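Local coordinates for protein halogenase PltM (Pseudomonas fluorescens, PDB 6BZN) that halogenates phenolic compounds as a flavin-dependent enzyme that uses chloride, bromide or iodide, at residues 22-27 against 46-51; 109-114 against 245-250; 212-217 against 280-285; 328-333 against 377-382. One frame throughout, in Å; residues are numbered along the deposited sequence.

Contact 1: 22-27 against 46-51. With CA (calcium ion), chain E.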
loop_
_atom_site.group_PDB
_atom_site.type_symbol
_atom_site.label_atom_id
_atom_site.label_comp_id
_atom_site.label_asym_id
_atom_site.label_seq_id
_atom_site.Cartn_x
_atom_site.Cartn_y
_atom_site.Cartn_z
ATOM N N ASN A 22 13.492 -31.474 -10.365
ATOM C CA ASN A 22 13.246 -30.002 -10.190
ATOM C C ASN A 22 13.981 -29.204 -11.252
ATOM O O ASN A 22 15.200 -29.067 -11.168
ATOM C CB ASN A 22 13.710 -29.501 -8.800
ATOM C CG ASN A 22 12.693 -29.751 -7.687
ATOM O OD1 ASN A 22 11.596 -30.252 -7.917
ATOM N ND2 ASN A 22 13.064 -29.380 -6.459
ATOM N N GLN A 23 13.263 -28.673 -12.241
ATOM C CA GLN A 23 13.915 -27.769 -13.193
ATOM C C GLN A 23 14.174 -26.350 -12.663
ATOM O O GLN A 23 15.061 -25.702 -13.187
ATOM C CB GLN A 23 13.313 -27.754 -14.613
ATOM C CG GLN A 23 11.805 -27.832 -14.851
ATOM C CD GLN A 23 11.529 -27.991 -16.347
ATOM O OE1 GLN A 23 10.595 -28.688 -16.760
ATOM N NE2 GLN A 23 12.372 -27.371 -17.171
ATOM N N TYR A 24 13.457 -25.887 -11.630
ATOM C CA TYR A 24 13.737 -24.575 -11.020
ATOM C C TYR A 24 13.919 -24.673 -9.505
ATOM O O TYR A 24 13.563 -25.677 -8.893
ATOM C CB TYR A 24 12.631 -23.559 -11.356
ATOM C CG TYR A 24 12.442 -23.388 -12.834
ATOM C CD1 TYR A 24 13.176 -22.442 -13.550
ATOM C CD2 TYR A 24 11.565 -24.214 -13.530
ATOM C CE1 TYR A 24 13.026 -22.310 -14.921
ATOM C CE2 TYR A 24 11.408 -24.097 -14.897
ATOM C CZ TYR A 24 12.127 -23.141 -15.587
ATOM O OH TYR A 24 11.948 -23.038 -16.948
ATOM N N ASP A 25 14.501 -23.636 -8.909
ATOM C CA ASP A 25 14.514 -23.512 -7.446
ATOM C C ASP A 25 13.171 -22.991 -6.955
ATOM O O ASP A 25 12.582 -23.558 -6.043
ATOM C CB ASP A 25 15.633 -22.590 -6.972
ATOM C CG ASP A 25 17.007 -23.179 -7.227
ATOM O OD1 ASP A 25 17.344 -24.177 -6.565
ATOM O OD2 ASP A 25 17.714 -22.660 -8.112
ATOM N N VAL A 26 12.693 -21.914 -7.583
ATOM C CA VAL A 26 11.462 -21.242 -7.183
ATOM C C VAL A 26 10.580 -20.910 -8.393
ATOM O O VAL A 26 11.068 -20.423 -9.416
ATOM C CB VAL A 26 11.760 -19.939 -6.403
ATOM C CG1 VAL A 26 10.477 -19.308 -5.873
ATOM C CG2 VAL A 26 12.720 -20.203 -5.256
ATOM N N ILE A 27 9.287 -21.182 -8.259
ATOM C CA ILE A 27 8.267 -20.681 -9.171
ATOM C C ILE A 27 7.551 -19.526 -8.476
ATOM O O ILE A 27 7.216 -19.603 -7.278
ATOM C CB ILE A 27 7.289 -21.791 -9.599
ATOM C CG1 ILE A 27 8.005 -22.748 -10.553
ATOM C CG2 ILE A 27 6.065 -21.220 -10.302
ATOM C CD1 ILE A 27 7.343 -24.101 -10.703
ATOM N N GLY A 46 21.559 -16.345 -7.046
ATOM C CA GLY A 46 22.015 -17.661 -7.541
ATOM C C GLY A 46 20.937 -18.726 -7.689
ATOM O O GLY A 46 21.273 -19.907 -7.909
ATOM N N LEU A 47 19.654 -18.351 -7.576
ATOM C CA LEU A 47 18.560 -19.301 -7.796
ATOM C C LEU A 47 18.039 -19.249 -9.234
ATOM O O LEU A 47 18.076 -18.202 -9.871
ATOM C CB LEU A 47 17.394 -19.049 -6.830
ATOM C CG LEU A 47 17.688 -19.052 -5.330
ATOM C CD1 LEU A 47 16.399 -19.109 -4.521
ATOM C CD2 LEU A 47 18.601 -20.199 -4.940
ATOM N N ASN A 48 17.573 -20.395 -9.728
ATOM C CA ASN A 48 16.902 -20.516 -11.017
ATOM C C ASN A 48 15.417 -20.269 -10.752
ATOM O O ASN A 48 14.778 -21.046 -10.047
ATOM C CB ASN A 48 17.135 -21.923 -11.591
ATOM C CG ASN A 48 16.802 -22.033 -13.075
ATOM O OD1 ASN A 48 16.606 -21.031 -13.770
ATOM N ND2 ASN A 48 16.758 -23.269 -13.573
ATOM N N VAL A 49 14.881 -19.181 -11.303
ATOM C CA VAL A 49 13.527 -18.723 -10.987
ATOM C C VAL A 49 12.681 -18.728 -12.242
ATOM O O VAL A 49 13.176 -18.356 -13.307
ATOM C CB VAL A 49 13.602 -17.301 -10.409
ATOM C CG1 VAL A 49 12.221 -16.731 -10.199
ATOM C CG2 VAL A 49 14.383 -17.327 -9.097
ATOM N N LEU A 50 11.421 -19.138 -12.103
ATOM C CA LEU A 50 10.438 -19.080 -13.173
ATOM C C LEU A 50 9.249 -18.265 -12.693
ATOM O O LEU A 50 8.608 -18.619 -11.683
ATOM C CB LEU A 50 9.952 -20.472 -13.560
ATOM C CG LEU A 50 8.873 -20.510 -14.656
ATOM C CD1 LEU A 50 9.371 -19.846 -15.941
ATOM C CD2 LEU A 50 8.439 -21.946 -14.908
ATOM N N ILE A 51 8.967 -17.182 -13.414
ATOM C CA ILE A 51 7.814 -16.349 -13.152
ATOM C C ILE A 51 6.712 -16.699 -14.147
ATOM O O ILE A 51 6.938 -16.651 -15.359
ATOM C CB ILE A 51 8.175 -14.854 -13.269
ATOM C CG1 ILE A 51 9.284 -14.507 -12.279
ATOM C CG2 ILE A 51 6.955 -13.977 -13.035
ATOM C CD1 ILE A 51 9.848 -13.116 -12.461
HETATM CA CA CA E . 19.337 -24.313 -8.208
HETATM O O HOH W 1 17.621 -25.638 -9.097
#

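Contact 2: 109-114 against 245-250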
loop_
_atom_site.group_PDB
_atom_site.type_symbol
_atom_site.label_atom_id
_atom_site.label_comp_id
_atom_site.label_asym_id
_atom_site.label_seq_id
_atom_site.Cartn_x
_atom_site.Cartn_y
_atom_site.Cartn_z
ATOM N N GLY A 109 3.127 14.793 -0.128
ATOM C CA GLY A 109 2.446 14.365 1.081
ATOM C C GLY A 109 1.065 13.807 0.790
ATOM O O GLY A 109 0.648 13.724 -0.366
ATOM N N PHE A 110 0.390 13.395 1.854
ATOM C CA PHE A 110 -1.027 13.018 1.815
ATOM C C PHE A 110 -1.830 14.241 2.244
ATOM O O PHE A 110 -1.478 14.889 3.225
ATOM C CB PHE A 110 -1.331 11.865 2.786
ATOM C CG PHE A 110 -0.934 10.465 2.306
ATOM C CD1 PHE A 110 -0.502 10.194 1.005
ATOM C CD2 PHE A 110 -1.070 9.386 3.175
ATOM C CE1 PHE A 110 -0.189 8.889 0.608
ATOM C CE2 PHE A 110 -0.737 8.084 2.785
ATOM C CZ PHE A 110 -0.306 7.835 1.497
ATOM N N SER A 111 -2.894 14.565 1.518
ATOM C CA SER A 111 -3.796 15.633 1.914
ATOM C C SER A 111 -5.210 15.079 2.034
ATOM O O SER A 111 -5.592 14.130 1.327
ATOM C CB SER A 111 -3.755 16.792 0.923
ATOM O OG SER A 111 -4.163 16.377 -0.363
ATOM N N PHE A 112 -5.972 15.674 2.946
ATOM C CA PHE A 112 -7.320 15.224 3.259
ATOM C C PHE A 112 -8.234 16.430 3.302
ATOM O O PHE A 112 -7.942 17.368 4.032
ATOM C CB PHE A 112 -7.349 14.495 4.608
ATOM C CG PHE A 112 -6.431 13.302 4.666
ATOM C CD1 PHE A 112 -5.091 13.455 4.994
ATOM C CD2 PHE A 112 -6.894 12.036 4.343
ATOM C CE1 PHE A 112 -4.241 12.362 5.023
ATOM C CE2 PHE A 112 -6.046 10.940 4.362
ATOM C CZ PHE A 112 -4.722 11.095 4.713
ATOM N N ALA A 113 -9.312 16.420 2.514
ATOM C CA ALA A 113 -10.318 17.476 2.525
ATOM C C ALA A 113 -11.659 16.845 2.844
ATOM O O ALA A 113 -12.053 15.860 2.205
ATOM C CB ALA A 113 -10.371 18.167 1.178
ATOM N N TRP A 114 -12.346 17.388 3.851
ATOM C CA TRP A 114 -13.571 16.792 4.386
ATOM C C TRP A 114 -14.799 17.505 3.824
ATOM O O TRP A 114 -14.769 18.723 3.555
ATOM C CB TRP A 114 -13.552 16.845 5.920
ATOM C CG TRP A 114 -14.752 16.251 6.607
ATOM C CD1 TRP A 114 -14.938 14.946 6.981
ATOM C CD2 TRP A 114 -15.930 16.946 6.999
ATOM N NE1 TRP A 114 -16.159 14.790 7.579
ATOM C CE2 TRP A 114 -16.787 16.004 7.616
ATOM C CE3 TRP A 114 -16.342 18.281 6.907
ATOM C CZ2 TRP A 114 -18.035 16.355 8.134
ATOM C CZ3 TRP A 114 -17.591 18.634 7.422
ATOM C CH2 TRP A 114 -18.422 17.672 8.023
ATOM N N PHE A 245 -2.498 19.512 -5.494
ATOM C CA PHE A 245 -2.217 18.932 -6.810
ATOM C C PHE A 245 -0.982 18.024 -6.798
ATOM O O PHE A 245 -0.966 16.986 -7.460
ATOM C CB PHE A 245 -2.024 20.067 -7.835
ATOM C CG PHE A 245 -1.849 19.613 -9.261
ATOM C CD1 PHE A 245 -2.734 18.703 -9.846
ATOM C CD2 PHE A 245 -0.823 20.147 -10.053
ATOM C CE1 PHE A 245 -2.576 18.301 -11.172
ATOM C CE2 PHE A 245 -0.668 19.751 -11.389
ATOM C CZ PHE A 245 -1.559 18.838 -11.944
ATOM N N LYS A 246 0.035 18.431 -6.038
ATOM C CA LYS A 246 1.263 17.676 -5.839
ATOM C C LYS A 246 1.202 16.852 -4.549
ATOM O O LYS A 246 2.155 16.810 -3.775
ATOM C CB LYS A 246 2.476 18.629 -5.815
ATOM C CG LYS A 246 2.679 19.435 -7.092
ATOM C CD LYS A 246 3.996 20.196 -7.031
ATOM C CE LYS A 246 4.214 21.118 -8.233
ATOM N NZ LYS A 246 4.526 20.371 -9.482
ATOM N N SER A 247 0.080 16.172 -4.346
ATOM C CA SER A 247 -0.140 15.321 -3.194
ATOM C C SER A 247 -1.098 14.201 -3.572
ATOM O O SER A 247 -1.801 14.280 -4.582
ATOM C CB SER A 247 -0.746 16.135 -2.047
ATOM O OG SER A 247 -2.144 16.316 -2.211
ATOM N N THR A 248 -1.127 13.167 -2.752
ATOM C CA THR A 248 -2.209 12.197 -2.797
ATOM C C THR A 248 -3.384 12.798 -2.035
ATOM O O THR A 248 -3.365 12.867 -0.814
ATOM C CB THR A 248 -1.790 10.896 -2.130
ATOM O OG1 THR A 248 -0.527 10.484 -2.678
ATOM C CG2 THR A 248 -2.842 9.801 -2.303
ATOM N N LEU A 249 -4.399 13.220 -2.773
ATOM C CA LEU A 249 -5.519 13.949 -2.216
ATOM C C LEU A 249 -6.654 12.982 -1.920
ATOM O O LEU A 249 -7.061 12.206 -2.802
ATOM C CB LEU A 249 -5.944 15.038 -3.196
ATOM C CG LEU A 249 -7.279 15.747 -3.031
ATOM C CD1 LEU A 249 -7.409 16.374 -1.655
ATOM C CD2 LEU A 249 -7.399 16.792 -4.133
ATOM N N HIS A 250 -7.146 13.044 -0.683
ATOM C CA HIS A 250 -8.224 12.208 -0.186
ATOM C C HIS A 250 -9.397 13.121 0.142
ATOM O O HIS A 250 -9.300 13.935 1.068
ATOM C CB HIS A 250 -7.796 11.513 1.115
ATOM C CG HIS A 250 -6.548 10.691 1.010
ATOM N ND1 HIS A 250 -5.296 11.245 0.859
ATOM C CD2 HIS A 250 -6.353 9.354 1.109
ATOM C CE1 HIS A 250 -4.388 10.282 0.826
ATOM N NE2 HIS A 250 -5.006 9.124 0.972
#

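Contact 3: 212-217 against 280-285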
loop_
_atom_site.group_PDB
_atom_site.type_symbol
_atom_site.label_atom_id
_atom_site.label_comp_id
_atom_site.label_asym_id
_atom_site.label_seq_id
_atom_site.Cartn_x
_atom_site.Cartn_y
_atom_site.Cartn_z
ATOM N N ALA A 212 -12.963 -5.842 10.408
ATOM C CA ALA A 212 -13.704 -4.620 10.737
ATOM C C ALA A 212 -14.033 -3.756 9.522
ATOM O O ALA A 212 -14.986 -2.991 9.570
ATOM C CB ALA A 212 -12.946 -3.790 11.770
ATOM N N THR A 213 -13.235 -3.855 8.452
ATOM C CA THR A 213 -13.427 -3.052 7.264
ATOM C C THR A 213 -14.223 -3.847 6.221
ATOM O O THR A 213 -13.850 -4.973 5.882
ATOM C CB THR A 213 -12.073 -2.623 6.672
ATOM O OG1 THR A 213 -11.254 -2.063 7.708
ATOM C CG2 THR A 213 -12.255 -1.590 5.598
ATOM N N ASP A 214 -15.293 -3.236 5.720
ATOM C CA ASP A 214 -16.159 -3.798 4.683
ATOM C C ASP A 214 -16.414 -2.682 3.678
ATOM O O ASP A 214 -17.304 -1.847 3.874
ATOM C CB ASP A 214 -17.448 -4.301 5.339
ATOM C CG ASP A 214 -18.403 -5.001 4.369
ATOM O OD1 ASP A 214 -18.163 -5.080 3.145
ATOM O OD2 ASP A 214 -19.437 -5.489 4.881
ATOM N N THR A 215 -15.605 -2.655 2.616
ATOM C CA THR A 215 -15.620 -1.576 1.664
ATOM C C THR A 215 -15.578 -2.069 0.242
ATOM O O THR A 215 -15.111 -3.178 -0.027
ATOM C CB THR A 215 -14.433 -0.592 1.847
ATOM O OG1 THR A 215 -13.187 -1.283 1.743
ATOM C CG2 THR A 215 -14.513 0.138 3.189
ATOM N N CYS A 216 -16.073 -1.212 -0.649
ATOM C CA CYS A 216 -16.050 -1.427 -2.090
ATOM C C CYS A 216 -15.210 -0.318 -2.713
ATOM O O CYS A 216 -14.875 0.672 -2.043
ATOM C CB CYS A 216 -17.468 -1.425 -2.679
ATOM S SG CYS A 216 -18.377 0.119 -2.477
ATOM N N SER A 217 -14.844 -0.500 -3.979
ATOM C CA SER A 217 -14.024 0.458 -4.693
ATOM C C SER A 217 -14.411 0.532 -6.164
ATOM O O SER A 217 -14.635 -0.505 -6.807
ATOM C CB SER A 217 -12.543 0.074 -4.554
ATOM O OG SER A 217 -11.710 1.059 -5.138
ATOM N N PHE A 280 -16.702 3.101 -0.793
ATOM C CA PHE A 280 -17.763 3.200 0.210
ATOM C C PHE A 280 -17.600 2.173 1.325
ATOM O O PHE A 280 -17.261 1.027 1.090
ATOM C CB PHE A 280 -19.147 3.023 -0.429
ATOM C CG PHE A 280 -19.498 4.095 -1.411
ATOM C CD1 PHE A 280 -19.667 5.414 -0.981
ATOM C CD2 PHE A 280 -19.688 3.798 -2.752
ATOM C CE1 PHE A 280 -20.002 6.419 -1.884
ATOM C CE2 PHE A 280 -20.022 4.788 -3.656
ATOM C CZ PHE A 280 -20.173 6.104 -3.225
ATOM N N ASN A 281 -17.866 2.627 2.543
ATOM C CA ASN A 281 -18.142 1.776 3.670
ATOM C C ASN A 281 -19.501 1.114 3.422
ATOM O O ASN A 281 -20.541 1.771 3.490
ATOM C CB ASN A 281 -18.171 2.623 4.945
ATOM C CG ASN A 281 -18.443 1.813 6.186
ATOM O OD1 ASN A 281 -18.747 0.629 6.117
ATOM N ND2 ASN A 281 -18.317 2.450 7.340
ATOM N N ASN A 282 -19.486 -0.191 3.146
ATOM C CA ASN A 282 -20.709 -0.929 2.777
ATOM C C ASN A 282 -21.724 -0.991 3.925
ATOM O O ASN A 282 -22.918 -1.187 3.688
ATOM C CB ASN A 282 -20.377 -2.350 2.315
ATOM C CG ASN A 282 -19.691 -2.402 0.952
ATOM O OD1 ASN A 282 -20.083 -1.711 0.013
ATOM N ND2 ASN A 282 -18.702 -3.275 0.824
ATOM N N ALA A 283 -21.256 -0.806 5.157
ATOM C CA ALA A 283 -22.150 -0.656 6.310
ATOM C C ALA A 283 -22.965 0.635 6.276
ATOM O O ALA A 283 -23.990 0.714 6.952
ATOM C CB ALA A 283 -21.361 -0.732 7.612
ATOM N N LYS A 284 -22.511 1.650 5.536
ATOM C CA LYS A 284 -23.216 2.931 5.449
ATOM C C LYS A 284 -23.849 3.230 4.102
ATOM O O LYS A 284 -24.850 3.910 4.068
ATOM C CB LYS A 284 -22.291 4.074 5.822
ATOM C CG LYS A 284 -21.900 4.077 7.290
ATOM C CD LYS A 284 -21.060 5.289 7.604
ATOM C CE LYS A 284 -20.505 5.223 9.011
ATOM N NZ LYS A 284 -21.516 5.702 9.976
ATOM N N TYR A 285 -23.261 2.776 2.999
ATOM C CA TYR A 285 -23.863 2.965 1.683
ATOM C C TYR A 285 -23.450 1.823 0.778
ATOM O O TYR A 285 -22.252 1.558 0.651
ATOM C CB TYR A 285 -23.427 4.296 1.044
ATOM C CG TYR A 285 -23.947 4.467 -0.362
ATOM C CD1 TYR A 285 -25.288 4.803 -0.595
ATOM C CD2 TYR A 285 -23.119 4.287 -1.470
ATOM C CE1 TYR A 285 -25.779 4.950 -1.881
ATOM C CE2 TYR A 285 -23.596 4.430 -2.758
ATOM C CZ TYR A 285 -24.926 4.762 -2.963
ATOM O OH TYR A 285 -25.412 4.899 -4.230
HETATM O O HOH W 2 -16.718 -1.134 6.988
#

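Contact 4: 328-333 against 377-382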
loop_
_atom_site.group_PDB
_atom_site.type_symbol
_atom_site.label_atom_id
_atom_site.label_comp_id
_atom_site.label_asym_id
_atom_site.label_seq_id
_atom_site.Cartn_x
_atom_site.Cartn_y
_atom_site.Cartn_z
ATOM N N SER A 328 -6.127 -13.933 5.635
ATOM C CA SER A 328 -5.861 -15.373 5.601
ATOM C C SER A 328 -5.465 -15.889 6.966
ATOM O O SER A 328 -4.856 -15.178 7.765
ATOM C CB SER A 328 -4.764 -15.705 4.599
ATOM O OG SER A 328 -5.125 -15.342 3.277
ATOM N N VAL A 329 -5.811 -17.143 7.223
ATOM C CA VAL A 329 -5.521 -17.765 8.511
ATOM C C VAL A 329 -4.053 -18.226 8.619
ATOM O O VAL A 329 -3.512 -18.335 9.723
ATOM C CB VAL A 329 -6.506 -18.923 8.828
ATOM C CG1 VAL A 329 -7.940 -18.423 8.821
ATOM C CG2 VAL A 329 -6.368 -20.084 7.853
ATOM N N GLN A 330 -3.439 -18.523 7.476
ATOM C CA GLN A 330 -2.016 -18.873 7.366
ATOM C C GLN A 330 -1.580 -18.412 5.990
ATOM O O GLN A 330 -2.430 -18.185 5.121
ATOM C CB GLN A 330 -1.789 -20.386 7.427
ATOM C CG GLN A 330 -2.066 -21.040 8.770
ATOM C CD GLN A 330 -1.711 -22.529 8.777
ATOM O OE1 GLN A 330 -1.655 -23.169 7.733
ATOM N NE2 GLN A 330 -1.474 -23.075 9.959
ATOM N N ASN A 331 -0.281 -18.268 5.786
ATOM C CA ASN A 331 0.213 -17.979 4.447
ATOM C C ASN A 331 1.560 -18.558 4.072
ATOM O O ASN A 331 2.095 -18.213 3.030
ATOM C CB ASN A 331 0.181 -16.454 4.215
ATOM C CG ASN A 331 1.367 -15.742 4.833
ATOM O OD1 ASN A 331 1.989 -16.246 5.760
ATOM N ND2 ASN A 331 1.688 -14.554 4.321
ATOM N N VAL A 332 2.110 -19.445 4.899
ATOM C CA VAL A 332 3.328 -20.164 4.551
ATOM C C VAL A 332 3.117 -21.641 4.838
ATOM O O VAL A 332 2.334 -22.009 5.721
ATOM C CB VAL A 332 4.564 -19.640 5.318
ATOM C CG1 VAL A 332 4.792 -18.156 5.038
ATOM C CG2 VAL A 332 4.434 -19.856 6.821
ATOM N N GLY A 333 3.822 -22.471 4.085
ATOM C CA GLY A 333 3.902 -23.915 4.350
ATOM C C GLY A 333 5.307 -24.390 4.094
ATOM O O GLY A 333 6.204 -23.591 3.844
ATOM N N TRP A 377 13.115 -27.522 3.701
ATOM C CA TRP A 377 11.873 -26.847 3.339
ATOM C C TRP A 377 10.778 -27.211 4.329
ATOM O O TRP A 377 10.015 -28.164 4.134
ATOM C CB TRP A 377 11.496 -27.225 1.915
ATOM C CG TRP A 377 12.524 -26.790 0.915
ATOM C CD1 TRP A 377 13.525 -27.549 0.378
ATOM C CD2 TRP A 377 12.663 -25.487 0.350
ATOM N NE1 TRP A 377 14.265 -26.801 -0.506
ATOM C CE2 TRP A 377 13.761 -25.530 -0.540
ATOM C CE3 TRP A 377 11.961 -24.288 0.497
ATOM C CZ2 TRP A 377 14.171 -24.415 -1.277
ATOM C CZ3 TRP A 377 12.378 -23.172 -0.238
ATOM C CH2 TRP A 377 13.463 -23.246 -1.112
ATOM N N GLN A 378 10.724 -26.439 5.408
ATOM C CA GLN A 378 9.762 -26.648 6.484
ATOM C C GLN A 378 9.068 -25.333 6.837
ATOM O O GLN A 378 9.716 -24.275 6.887
ATOM C CB GLN A 378 10.470 -27.197 7.721
ATOM C CG GLN A 378 11.131 -28.561 7.511
ATOM C CD GLN A 378 10.108 -29.685 7.414
ATOM O OE1 GLN A 378 9.325 -29.887 8.335
ATOM N NE2 GLN A 378 10.108 -30.416 6.304
ATOM N N ARG A 379 7.769 -25.422 7.109
ATOM C CA ARG A 379 6.943 -24.265 7.465
ATOM C C ARG A 379 7.599 -23.370 8.515
ATOM O O ARG A 379 7.592 -22.141 8.378
ATOM C CB ARG A 379 5.572 -24.737 7.963
ATOM C CG ARG A 379 4.704 -23.662 8.616
ATOM C CD ARG A 379 3.294 -24.147 8.911
ATOM N NE ARG A 379 2.695 -23.349 9.983
ATOM C CZ ARG A 379 2.141 -22.143 9.822
ATOM N NH1 ARG A 379 2.073 -21.558 8.622
ATOM N NH2 ARG A 379 1.645 -21.514 10.869
ATOM N N GLU A 380 8.152 -23.978 9.567
ATOM C CA GLU A 380 8.707 -23.207 10.679
ATOM C C GLU A 380 9.829 -22.243 10.260
ATOM O O GLU A 380 9.997 -21.198 10.879
ATOM C CB GLU A 380 9.171 -24.138 11.822
ATOM C CG GLU A 380 9.393 -23.452 13.177
ATOM C CD GLU A 380 8.129 -22.883 13.845
ATOM O OE1 GLU A 380 6.985 -23.128 13.379
ATOM O OE2 GLU A 380 8.287 -22.171 14.865
ATOM N N GLN A 381 10.557 -22.561 9.186
ATOM C CA GLN A 381 11.587 -21.659 8.665
ATOM C C GLN A 381 11.008 -20.326 8.211
ATOM O O GLN A 381 11.711 -19.340 8.193
ATOM C CB GLN A 381 12.329 -22.288 7.476
ATOM C CG GLN A 381 13.162 -23.520 7.822
ATOM C CD GLN A 381 13.444 -24.397 6.603
ATOM O OE1 GLN A 381 13.176 -25.605 6.612
ATOM N NE2 GLN A 381 13.949 -23.791 5.537
ATOM N N PHE A 382 9.735 -20.317 7.818
ATOM C CA PHE A 382 9.101 -19.112 7.253
ATOM C C PHE A 382 8.106 -18.460 8.209
ATOM O O PHE A 382 7.406 -17.527 7.833
ATOM C CB PHE A 382 8.444 -19.477 5.922
ATOM C CG PHE A 382 9.375 -20.198 4.983
ATOM C CD1 PHE A 382 10.435 -19.531 4.402
ATOM C CD2 PHE A 382 9.192 -21.542 4.685
ATOM C CE1 PHE A 382 11.309 -20.190 3.550
ATOM C CE2 PHE A 382 10.060 -22.205 3.835
ATOM C CZ PHE A 382 11.126 -21.525 3.272
#

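Contact 1: 22-27 against 46-51
The phenol ring of Tyr24 carries Leu50 on one face: Leu50 CB stands 3.7 Å from the ring centroid and 8° off the normal, a CH-pi contact. The Asn48 amide meets the same ring at CD1, the planes 44° apart. With CG anti to the backbone N (chi1 178°), Leu50 brings its branch CD2 to Tyr24 CE2 at 3.7 Å. The Tyr24 hydroxyl is held by Glu157 and Arg159 of strand 157-159, on the far side of strand 49-52. Asp25 offers the next flat group, a carboxylate whose two oxygens bind the calcium ion, OD1 at 2.6 Å and OD2 at 2.3 Å, beside a water. OD2 uses its anti lone pair to accept a nearly straight bond from Asn48 N (2.8 Å). The segments pair in parallel as the outer strands of a beta-alpha-beta crossover around helix 33-44, consistent with the Rossmann-type fold; Ile33, Ala34 and Asp53 bind FAD in complexes of this protein. Just before the paired strands, Asn48 O receives Asp25 N at 2.8 Å and, weakly, Val26 N. Leu50 N donates to Val26 O (3.0 Å), and Val26 CG2 meets Leu47 CD1 at 3.9 Å where helix 352-374 packs on both side chains.

Contact 2: 109-114 against 245-250
His250 lays a face on Phe112 and turns an edge to Phe110, and this is where the contact packs tightly. The stack with Phe112 is offset, planes 23° apart, Phe112 CE2 lying 3.4 Å from His250 CG. On the other ring, His250 CE1 sits over the Phe110 face, 3.8 Å from CG, with the planes at 66°. The three rings form an aromatic cluster on one face of the sheet, extended by Trp257 beside His250 and Trp413 beside Phe112. Ser111 O is gripped by His250 N at 2.8 Å and by ND1 at 2.9 Å, from opposite faces of the carbonyl plane; His250 CG stands anti to the carbonyl carbon and beside its own N (chi1 -56°), which brings ND1 to the same oxygen. A leucine in place of His250 would probably leave Ser111 O without its second donor and Phe112 without its stacking partner. The strands run parallel inside the mixed sheet; Phe110 and Thr248 lie close to Ser351 and Ala65, respectively, which bind FAD in complexes of this protein. On the other face, Ser111 OG donates to Ser247 OG (2.7 Å), which also bonds Leu244 O. Packing is looser at the periphery: Ala113 CB stays 4.5 Å from Leu249 CD1, and near partly exposed Lys246, whose ammonium is hydrogen-bonded to Asn265 O, Gly109 N is 4.3 Å from Lys246 O.

Contact 3: 212-217 against 280-285
Asn282 ND2 is shared between two acceptors, Asp214 OD1 at 3.0 Å and Pro322 O outside the contact. The bond to Asp214 is nearly straight and lies in the amide plane, yet it meets OD1 from above the carboxylate, the two planes standing 75° apart. Here two antiparallel neighbours of the mixed sheet, strands 215-223 and 273-281, splay into loops: Thr215 faces Asn281 as a non-hydrogen-bonded pair, and just past it the chain folds back in an Asx turn, Asn281 OD1 accepting from Ala283 N. Asp214 holds this turn with its backbone as well, since its O receives Asn282 N at 2.8 Å. The Asp214 carboxylate reaches across because CG is anti to the backbone N (chi1 -176°). A leucine at Asn282 would probably leave Asp214 OD1 and Pro322 O without this amide donor and set the aspartate side chain freer to turn. One water adds a bridge, accepting from Asp214 N and donating to Asn281 OD1. On the strand side Cys216 N bonds Phe280 O (3.1 Å); Thr215, whose hydroxyl goes to Asp347, lays its CG2 4.0 Å from Asn281 CA. One face of the Phe280 ring carries Tyr285 CD2 over its centre, 3.5 Å above the plane. At the edge of that ring, in its plane, Cys216 SG makes a sulfur-aromatic contact, 5.2 Å from the Phe280 centroid.

Contact 4: 328-333 against 377-382
Arg379 and Val332 supply the hydrogen bond between the two loops: Arg379 NH1 donates to Val332 O at 2.9 Å. The acceptor lies in the guanidinium plane, whereas the donor stands above the carbonyl plane. Arg379 gets there by an extended chain, CG anti to the backbone N (chi1 169°). The same NH1 forms a salt bridge with Glu386 of helix 383-406, whose OE2 also accepts from Asn331 N. Stacking comes next: the Gln330 amide lies over one face of the guanidinium, the planes 19° apart, with Gln330 NE2 3.6 Å from Arg379 NH2. Val332 CG2 comes across the arginine side chain, 3.4 Å from Arg379 NH1. Apolar packing is carried by Val332 CB against Phe382 CB at 3.9 Å. Phe382, the N-cap residue of helix 383-406, also packs its ring against Phe188. Backbone packs on backbone at Gly333, whose C is 3.7 Å from Arg379 CA. The contact thereby joins the loop leading to strand 336-338 with the 3-10 turn between helices 352-374 and 383-406. Salt bridge, carbonyl and stacked amide fix the guanidinium in position and rotation, and Glu386 is likely to offset much of its charge.

From the N terminus, contact 1 closes first, a short loop around helix 33-44 that pairs neighbouring strands of the parallel sheet. Contact 2 opens at 109-114 and closes far along the chain at 245-250; contact 3 opens inside that span at 212-217 and closes after it at 280-285, so these two cross. Both belong to the mixed sheet, their centres about 21 Å apart. Contact 4 follows in series and joins the loop before strand 336-338 of the parallel sheet to the turn between helices 352-374 and 383-406. It lies on the same side of the chain's centre as contact 1, nearest atoms about 5 Å apart, whereas contacts 1 and 2 sit on opposite sides.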